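Local coordinates for fat acid-binding protein (Eubacterium ventriosum, PDB 3NYI), which probably binds fatty acids, here holding stearic acid, and belongs to the DegV family, at residues A[237-242]-A[264-270]; A[248-252]-A[284-288]. All blocks are in the same frame, centred on the assembly; numbering follows the deposited sequence.

Contact 1 (A[237-242]-A[264-270]); sequences IVSVGY and LDSETNV. With STE (stearic acid), chain C.
I237 lays its CG2 methyl against the CB of D265, 3.6 Å away, and the two side chains cross at about a right angle. The carboxylate of D265 turns to R140 in a salt bridge, and a water links its OD2 to the backbone N of V238. V238 O takes a hydrogen bond from D265 N (2.8 Å). V238 CG1 meets L264 CD2. S239 points its side chain at the loop. With OG beside its own backbone N (chi1 -65°), the hydroxyl reaches D265 O at 2.8 Å, in the carbonyl plane and on a lone pair. T268 OG1 lies 2.7 Å from S239 OG. The N-H of V240 is met by the side-chain OD1 of N269 (2.9 Å). That bond is straight, 169° at the hydrogen, but the donor sits above the amide plane. An alanine in place of N269 has no OD1, and the buried V240 N-H would probably be left without its mate, with the loop less firmly tied to the strand. V240 CG2 also touches L264 CD1. Next, V240 O accepts from V270 N. G241 pairs with V270 as a parallel bridge, and its CA is 3.8 Å from C18 of stearic acid. Y242 N then donates to V270 O (3.2 Å). That same oxygen lies over one face of the Y242 ring, offset toward its rim. The arrangement is the return of a beta-alpha-beta crossover, where the loop after helix 246-260 leads into the parallel edge strand 270-271.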
ATOM      1  N   ILE A 237      -3.213   3.380 -14.872  1.00 23.30           N
ATOM      2  CA  ILE A 237      -2.229   4.245 -14.226  1.00 24.18           C
ATOM      3  C   ILE A 237      -1.099   3.363 -13.701  1.00 26.50           C
ATOM      4  O   ILE A 237      -1.353   2.293 -13.175  1.00 24.39           O
ATOM      5  CB  ILE A 237      -2.868   4.954 -13.008  1.00 24.94           C
ATOM      6  CG1 ILE A 237      -3.988   5.888 -13.471  1.00 30.50           C
ATOM      7  CG2 ILE A 237      -1.808   5.708 -12.194  1.00 29.42           C
ATOM      8  CD1 ILE A 237      -3.515   6.976 -14.436  1.00 39.55           C
ATOM      9  N   VAL A 238       0.147   3.798 -13.834  1.00 21.58           N
ATOM     10  CA  VAL A 238       1.269   2.986 -13.375  1.00 22.76           C
ATOM     11  C   VAL A 238       2.192   3.813 -12.464  1.00 29.63           C
ATOM     12  O   VAL A 238       2.548   4.946 -12.801  1.00 25.08           O
ATOM     13  CB  VAL A 238       2.064   2.422 -14.565  1.00 29.02           C
ATOM     14  CG1 VAL A 238       3.166   1.510 -14.090  1.00 24.05           C
ATOM     15  CG2 VAL A 238       1.135   1.683 -15.523  1.00 30.30           C
ATOM     16  N   SER A 239       2.530   3.271 -11.294  1.00 22.93           N
ATOM     17  CA  SER A 239       3.473   3.938 -10.381  1.00 22.95           C
ATOM     18  C   SER A 239       4.462   2.937  -9.809  1.00 26.99           C
ATOM     19  O   SER A 239       4.205   1.728  -9.822  1.00 26.89           O
ATOM     20  CB  SER A 239       2.754   4.649  -9.232  1.00 23.07           C
ATOM     21  OG  SER A 239       1.956   5.722  -9.708  1.00 24.69           O
ATOM     22  N   VAL A 240       5.582   3.445  -9.295  1.00 28.73           N
ATOM     23  CA  VAL A 240       6.655   2.596  -8.776  1.00 24.18           C
ATOM     24  C   VAL A 240       6.822   2.761  -7.258  1.00 26.45           C
ATOM     25  O   VAL A 240       6.598   3.852  -6.716  1.00 23.56           O
ATOM     26  CB  VAL A 240       8.011   2.897  -9.493  1.00 25.93           C
ATOM     27  CG1 VAL A 240       9.185   2.389  -8.685  1.00 23.06           C
ATOM     28  CG2 VAL A 240       8.024   2.297 -10.916  1.00 25.26           C
ATOM     29  N   GLY A 241       7.206   1.676  -6.584  1.00 21.99           N
ATOM     30  CA  GLY A 241       7.606   1.726  -5.177  1.00 25.39           C
ATOM     31  C   GLY A 241       9.032   1.218  -4.995  1.00 25.11           C
ATOM     32  O   GLY A 241       9.446   0.241  -5.634  1.00 26.46           O
ATOM     33  N   TYR A 242       9.791   1.872  -4.122  1.00 25.12           N
ATOM     34  CA  TYR A 242      11.176   1.485  -3.879  1.00 23.24           C
ATOM     35  C   TYR A 242      11.475   1.431  -2.386  1.00 24.23           C
ATOM     36  O   TYR A 242      10.781   2.053  -1.579  1.00 26.98           O
ATOM     37  CB  TYR A 242      12.144   2.454  -4.565  1.00 24.74           C
ATOM     38  CG  TYR A 242      11.932   3.897  -4.175  1.00 34.63           C
ATOM     39  CD1 TYR A 242      12.527   4.425  -3.033  1.00 33.43           C
ATOM     40  CD2 TYR A 242      11.125   4.729  -4.940  1.00 29.13           C
ATOM     41  CE1 TYR A 242      12.331   5.742  -2.669  1.00 35.94           C
ATOM     42  CE2 TYR A 242      10.919   6.048  -4.583  1.00 34.50           C
ATOM     43  CZ  TYR A 242      11.522   6.549  -3.447  1.00 38.08           C
ATOM     44  OH  TYR A 242      11.321   7.863  -3.091  1.00 44.17           O
ATOM     45  N   LEU A 264       5.082   7.078 -16.036  1.00 32.59           N
ATOM     46  CA  LEU A 264       4.583   6.861 -14.681  1.00 30.42           C
ATOM     47  C   LEU A 264       3.724   8.020 -14.206  1.00 29.43           C
ATOM     48  O   LEU A 264       3.964   9.172 -14.570  1.00 30.39           O
ATOM     49  CB  LEU A 264       5.746   6.662 -13.708  1.00 35.24           C
ATOM     50  CG  LEU A 264       6.677   5.477 -13.983  1.00 34.87           C
ATOM     51  CD1 LEU A 264       7.777   5.430 -12.919  1.00 28.37           C
ATOM     52  CD2 LEU A 264       5.885   4.167 -14.012  1.00 31.96           C
ATOM     53  N   ASP A 265       2.727   7.730 -13.379  1.00 28.35           N
ATOM     54  CA  ASP A 265       2.041   8.801 -12.677  1.00 35.28           C
ATOM     55  C   ASP A 265       2.803   9.075 -11.395  1.00 38.10           C
ATOM     56  O   ASP A 265       2.677   8.342 -10.420  1.00 32.95           O
ATOM     57  CB  ASP A 265       0.583   8.450 -12.401  1.00 39.66           C
ATOM     58  CG  ASP A 265      -0.344   8.952 -13.498  1.00 56.76           C
ATOM     59  OD1 ASP A 265      -1.216   9.799 -13.196  1.00 62.46           O
ATOM     60  OD2 ASP A 265      -0.179   8.521 -14.667  1.00 49.07           O
ATOM     61  N   SER A 266       3.606  10.132 -11.409  1.00 31.12           N
ATOM     62  CA  SER A 266       4.599  10.335 -10.363  1.00 32.37           C
ATOM     63  C   SER A 266       3.990  10.684  -9.014  1.00 34.10           C
ATOM     64  O   SER A 266       4.614  10.463  -7.974  1.00 36.00           O
ATOM     65  CB  SER A 266       5.618  11.396 -10.793  1.00 37.01           C
ATOM     66  OG  SER A 266       4.960  12.594 -11.146  1.00 39.93           O
ATOM     67  N   GLU A 267       2.778  11.229  -9.022  1.00 30.12           N
ATOM     68  CA  GLU A 267       2.131  11.599  -7.768  1.00 33.58           C
ATOM     69  C   GLU A 267       1.983  10.399  -6.838  1.00 27.64           C
ATOM     70  O   GLU A 267       2.041  10.541  -5.613  1.00 24.27           O
ATOM     71  CB  GLU A 267       0.756  12.225  -8.014  1.00 37.73           C
ATOM     72  CG  GLU A 267       0.763  13.733  -8.157  1.00 53.31           C
ATOM     73  CD  GLU A 267      -0.592  14.349  -7.815  1.00 66.26           C
ATOM     74  OE1 GLU A 267      -0.640  15.201  -6.903  1.00 64.15           O
ATOM     75  OE2 GLU A 267      -1.606  13.970  -8.446  1.00 72.03           O
ATOM     76  N   THR A 268       1.799   9.220  -7.429  1.00 25.99           N
ATOM     77  CA  THR A 268       1.556   8.002  -6.648  1.00 27.69           C
ATOM     78  C   THR A 268       2.724   7.018  -6.625  1.00 26.93           C
ATOM     79  O   THR A 268       2.572   5.882  -6.185  1.00 30.01           O
ATOM     80  CB  THR A 268       0.260   7.288  -7.081  1.00 26.80           C
ATOM     81  OG1 THR A 268       0.156   7.294  -8.515  1.00 27.10           O
ATOM     82  CG2 THR A 268      -0.960   8.015  -6.483  1.00 25.89           C
ATOM     83  N   ASN A 269       3.889   7.447  -7.099  1.00 25.16           N
ATOM     84  CA  ASN A 269       5.114   6.719  -6.808  1.00 24.22           C
ATOM     85  C   ASN A 269       5.273   6.765  -5.289  1.00 26.93           C
ATOM     86  O   ASN A 269       4.895   7.747  -4.667  1.00 24.67           O
ATOM     87  CB  ASN A 269       6.331   7.399  -7.450  1.00 27.29           C
ATOM     88  CG  ASN A 269       6.398   7.183  -8.951  1.00 32.58           C
ATOM     89  OD1 ASN A 269       5.681   6.341  -9.495  1.00 22.10           O
ATOM     90  ND2 ASN A 269       7.264   7.943  -9.628  1.00 31.38           N
ATOM     91  N   VAL A 270       5.814   5.718  -4.687  1.00 25.28           N
ATOM     92  CA  VAL A 270       5.982   5.740  -3.233  1.00 22.44           C
ATOM     93  C   VAL A 270       7.349   5.269  -2.781  1.00 26.29           C
ATOM     94  O   VAL A 270       7.950   4.379  -3.384  1.00 25.61           O
ATOM     95  CB  VAL A 270       4.919   4.883  -2.521  1.00 22.56           C
ATOM     96  CG1 VAL A 270       3.524   5.475  -2.728  1.00 26.51           C
ATOM     97  CG2 VAL A 270       4.995   3.412  -2.989  1.00 24.21           C
TER
HETATM   98  C1  STE C 301      -0.280  -5.012  11.301  1.00 31.98           C
HETATM   99  O1  STE C 301      -1.456  -5.099  11.482  1.00 27.25           O
HETATM  100  O2  STE C 301       0.473  -5.385  12.152  1.00 30.53           O
HETATM  101  C2  STE C 301       0.251  -4.639   9.898  1.00 23.87           C
HETATM  102  C3  STE C 301       0.670  -5.910   9.118  1.00 20.47           C
HETATM  103  C4  STE C 301       1.303  -5.515   7.760  1.00 21.29           C
HETATM  104  C5  STE C 301       1.503  -6.753   6.856  1.00 22.03           C
HETATM  105  C6  STE C 301       2.187  -6.334   5.535  1.00 20.91           C
HETATM  106  C7  STE C 301       2.495  -7.567   4.648  1.00 20.93           C
HETATM  107  C8  STE C 301       3.031  -7.065   3.283  1.00 22.96           C
HETATM  108  C9  STE C 301       3.384  -8.248   2.352  1.00 23.43           C
HETATM  109  C10 STE C 301       3.998  -7.685   1.041  1.00 26.88           C
HETATM  110  C11 STE C 301       2.866  -7.133   0.171  1.00 23.16           C
HETATM  111  C12 STE C 301       3.082  -5.698  -0.365  1.00 23.79           C
HETATM  112  C13 STE C 301       4.550  -5.255  -0.470  1.00 26.16           C
HETATM  113  C14 STE C 301       4.713  -4.594  -1.866  1.00 23.51           C
HETATM  114  C15 STE C 301       6.013  -3.761  -1.941  1.00 20.19           C
HETATM  115  C16 STE C 301       6.311  -3.445  -3.428  1.00 24.74           C
HETATM  116  C17 STE C 301       5.573  -2.155  -3.845  1.00 22.18           C
HETATM  117  C18 STE C 301       5.987  -1.720  -5.270  1.00 23.96           C
HETATM  118  O   HOH W   1       0.653   6.149 -15.340  1.00 32.61           O

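Contact 2 (A[248-252]-A[284-288]); sequences EGFEF and PIGLG. With STE (stearic acid), chain C.
F252 and I285 carry this contact, and it is almost wholly apolar. The ethyl arm of I285 runs across one face of the F252 ring, where I285 CG1 lies 4.2 Å from the centroid and 27° off the normal, a CH-pi contact. I285 CD1 reaches further, to F252 CB at 3.6 Å. I285 CG1 stands anti to the backbone N (chi1 -175°), which carries the arm out to the helix. The aliphatic part of E248 closes on the same methyl, with E248 CG 3.8 Å from I285 CD1. G249 CA also borders that methyl. At its edge the F252 ring meets different neighbours. F252 CE2 lies 3.6 Å from G286 O, near the ring plane. F252 CZ approaches L287 CD2 at 4.3 Å, a looser touch.

The lipid meets the strand directly. G286 has no side chain, and C18 of stearic acid lies against its backbone, 3.4 Å from G286 C.

No hydrogen bond joins the two segments. The carboxylate of E248 instead forms salt bridges with R213 and K217 of helix 213-231. The axes of 248-252 and 285-288 approach to 9.4 Å, with their directions 44° apart. This is helix-on-sheet packing of an alpha/beta domain, with the end of the lipid tail against the strand at glycine.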
ATOM      1  N   GLU A 248      18.367   3.143  -7.022  1.00 43.04           N
ATOM      2  CA  GLU A 248      17.880   1.964  -7.717  1.00 37.23           C
ATOM      3  C   GLU A 248      16.440   2.216  -8.121  1.00 35.05           C
ATOM      4  O   GLU A 248      16.030   1.905  -9.242  1.00 44.85           O
ATOM      5  CB  GLU A 248      17.967   0.724  -6.826  1.00 34.44           C
ATOM      6  CG  GLU A 248      17.516  -0.544  -7.539  1.00 39.76           C
ATOM      7  CD  GLU A 248      17.399  -1.754  -6.625  1.00 41.59           C
ATOM      8  OE1 GLU A 248      17.014  -1.586  -5.450  1.00 42.88           O
ATOM      9  OE2 GLU A 248      17.678  -2.881  -7.092  1.00 40.18           O
ATOM     10  N   GLY A 249      15.673   2.788  -7.202  1.00 32.59           N
ATOM     11  CA  GLY A 249      14.294   3.142  -7.490  1.00 30.25           C
ATOM     12  C   GLY A 249      14.146   4.031  -8.717  1.00 33.11           C
ATOM     13  O   GLY A 249      13.357   3.734  -9.619  1.00 31.09           O
ATOM     14  N   PHE A 250      14.894   5.132  -8.754  1.00 27.69           N
ATOM     15  CA  PHE A 250      14.794   6.060  -9.883  1.00 31.77           C
ATOM     16  C   PHE A 250      15.196   5.376 -11.188  1.00 35.26           C
ATOM     17  O   PHE A 250      14.587   5.604 -12.231  1.00 38.66           O
ATOM     18  CB  PHE A 250      15.673   7.298  -9.665  1.00 39.00           C
ATOM     19  CG  PHE A 250      15.363   8.044  -8.408  1.00 44.17           C
ATOM     20  CD1 PHE A 250      14.051   8.256  -8.020  1.00 47.78           C
ATOM     21  CD2 PHE A 250      16.384   8.544  -7.615  1.00 53.25           C
ATOM     22  CE1 PHE A 250      13.760   8.944  -6.851  1.00 52.30           C
ATOM     23  CE2 PHE A 250      16.102   9.238  -6.452  1.00 52.90           C
ATOM     24  CZ  PHE A 250      14.786   9.437  -6.068  1.00 50.07           C
ATOM     25  N   GLU A 251      16.231   4.548 -11.120  1.00 37.29           N
ATOM     26  CA  GLU A 251      16.709   3.822 -12.286  1.00 37.78           C
ATOM     27  C   GLU A 251      15.663   2.799 -12.711  1.00 33.80           C
ATOM     28  O   GLU A 251      15.434   2.575 -13.896  1.00 35.60           O
ATOM     29  CB  GLU A 251      18.031   3.114 -11.966  1.00 44.79           C
ATOM     30  CG  GLU A 251      18.607   2.312 -13.128  1.00 59.59           C
ATOM     31  CD  GLU A 251      19.735   1.371 -12.708  1.00 73.04           C
ATOM     32  OE1 GLU A 251      19.586   0.667 -11.684  1.00 74.80           O
ATOM     33  OE2 GLU A 251      20.768   1.326 -13.415  1.00 78.50           O
ATOM     34  N   PHE A 252      15.036   2.163 -11.732  1.00 26.69           N
ATOM     35  CA  PHE A 252      13.977   1.213 -12.038  1.00 30.75           C
ATOM     36  C   PHE A 252      12.836   1.912 -12.771  1.00 31.31           C
ATOM     37  O   PHE A 252      12.270   1.358 -13.715  1.00 35.88           O
ATOM     38  CB  PHE A 252      13.476   0.504 -10.772  1.00 27.62           C
ATOM     39  CG  PHE A 252      12.465  -0.575 -11.047  1.00 29.53           C
ATOM     40  CD1 PHE A 252      12.817  -1.702 -11.780  1.00 33.22           C
ATOM     41  CD2 PHE A 252      11.159  -0.462 -10.580  1.00 28.01           C
ATOM     42  CE1 PHE A 252      11.888  -2.699 -12.050  1.00 32.24           C
ATOM     43  CE2 PHE A 252      10.217  -1.450 -10.847  1.00 32.50           C
ATOM     44  CZ  PHE A 252      10.583  -2.575 -11.585  1.00 26.65           C
ATOM     45  N   PRO A 284      12.534  -4.130  -0.963  1.00 31.10           N
ATOM     46  CA  PRO A 284      11.466  -4.381  -1.939  1.00 24.91           C
ATOM     47  C   PRO A 284      11.559  -3.403  -3.106  1.00 26.62           C
ATOM     48  O   PRO A 284      12.013  -2.278  -2.914  1.00 27.70           O
ATOM     49  CB  PRO A 284      10.191  -4.082  -1.148  1.00 23.84           C
ATOM     50  CG  PRO A 284      10.627  -3.134  -0.032  1.00 25.22           C
ATOM     51  CD  PRO A 284      12.133  -3.158   0.066  1.00 29.71           C
ATOM     52  N   ILE A 285      11.136  -3.821  -4.295  1.00 23.79           N
ATOM     53  CA  ILE A 285      11.085  -2.902  -5.427  1.00 21.79           C
ATOM     54  C   ILE A 285      10.081  -3.435  -6.437  1.00 22.58           C
ATOM     55  O   ILE A 285       9.981  -4.636  -6.649  1.00 23.37           O
ATOM     56  CB  ILE A 285      12.467  -2.713  -6.077  1.00 31.39           C
ATOM     57  CG1 ILE A 285      12.397  -1.654  -7.184  1.00 37.04           C
ATOM     58  CG2 ILE A 285      13.022  -4.043  -6.592  1.00 31.57           C
ATOM     59  CD1 ILE A 285      13.749  -1.047  -7.536  1.00 40.66           C
ATOM     60  N   GLY A 286       9.296  -2.549  -7.026  1.00 21.69           N
ATOM     61  CA  GLY A 286       8.241  -3.022  -7.902  1.00 25.86           C
ATOM     62  C   GLY A 286       7.374  -1.908  -8.413  1.00 26.51           C
ATOM     63  O   GLY A 286       7.717  -0.732  -8.293  1.00 26.35           O
ATOM     64  N   LEU A 287       6.252  -2.287  -9.009  1.00 25.02           N
ATOM     65  CA  LEU A 287       5.338  -1.317  -9.577  1.00 23.40           C
ATOM     66  C   LEU A 287       3.915  -1.744  -9.287  1.00 21.15           C
ATOM     67  O   LEU A 287       3.640  -2.928  -9.082  1.00 22.26           O
ATOM     68  CB  LEU A 287       5.561  -1.165 -11.096  1.00 23.77           C
ATOM     69  CG  LEU A 287       5.203  -2.360 -11.980  1.00 33.01           C
ATOM     70  CD1 LEU A 287       4.780  -1.894 -13.362  1.00 34.49           C
ATOM     71  CD2 LEU A 287       6.384  -3.315 -12.084  1.00 35.79           C
ATOM     72  N   GLY A 288       3.025  -0.759  -9.224  1.00 20.90           N
ATOM     73  CA  GLY A 288       1.605  -0.991  -9.054  1.00 21.21           C
ATOM     74  C   GLY A 288       0.844  -0.397 -10.222  1.00 25.52           C
ATOM     75  O   GLY A 288       1.286   0.577 -10.850  1.00 20.40           O
TER
HETATM   76  C1  STE C 301      -0.280  -5.012  11.301  1.00 31.98           C
HETATM   77  O1  STE C 301      -1.456  -5.099  11.482  1.00 27.25           O
HETATM   78  O2  STE C 301       0.473  -5.385  12.152  1.00 30.53           O
HETATM   79  C2  STE C 301       0.251  -4.639   9.898  1.00 23.87           C
HETATM   80  C3  STE C 301       0.670  -5.910   9.118  1.00 20.47           C
HETATM   81  C4  STE C 301       1.303  -5.515   7.760  1.00 21.29           C
HETATM   82  C5  STE C 301       1.503  -6.753   6.856  1.00 22.03           C
HETATM   83  C6  STE C 301       2.187  -6.334   5.535  1.00 20.91           C
HETATM   84  C7  STE C 301       2.495  -7.567   4.648  1.00 20.93           C
HETATM   85  C8  STE C 301       3.031  -7.065   3.283  1.00 22.96           C
HETATM   86  C9  STE C 301       3.384  -8.248   2.352  1.00 23.43           C
HETATM   87  C10 STE C 301       3.998  -7.685   1.041  1.00 26.88           C
HETATM   88  C11 STE C 301       2.866  -7.133   0.171  1.00 23.16           C
HETATM   89  C12 STE C 301       3.082  -5.698  -0.365  1.00 23.79           C
HETATM   90  C13 STE C 301       4.550  -5.255  -0.470  1.00 26.16           C
HETATM   91  C14 STE C 301       4.713  -4.594  -1.866  1.00 23.51           C
HETATM   92  C15 STE C 301       6.013  -3.761  -1.941  1.00 20.19           C
HETATM   93  C16 STE C 301       6.311  -3.445  -3.428  1.00 24.74           C
HETATM   94  C17 STE C 301       5.573  -2.155  -3.845  1.00 22.18           C
HETATM   95  C18 STE C 301       5.987  -1.720  -5.270  1.00 23.96           C

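Contacts 1 and 2 lie about 9 Å apart, centre to centre, and share one mixed sheet. Strand 236-242 is flanked by 270-271 on one edge and by the antiparallel strand 285-291 on the other. Probable hydrogen bonds join the contacts directly: S239 O to G288 N at 2.8 Å, and G241 N to G286 O at 3.0 Å. V240 CG1 also packs against G286 O. Helix 246-260 follows strand 236-242 in the chain and supplies F252 to contact 2, where it also touches V240. Both contacts meet the methyl end of stearic acid at the paired glycines G241 and G286. The acid is also hydrogen-bonded to S97 and T65.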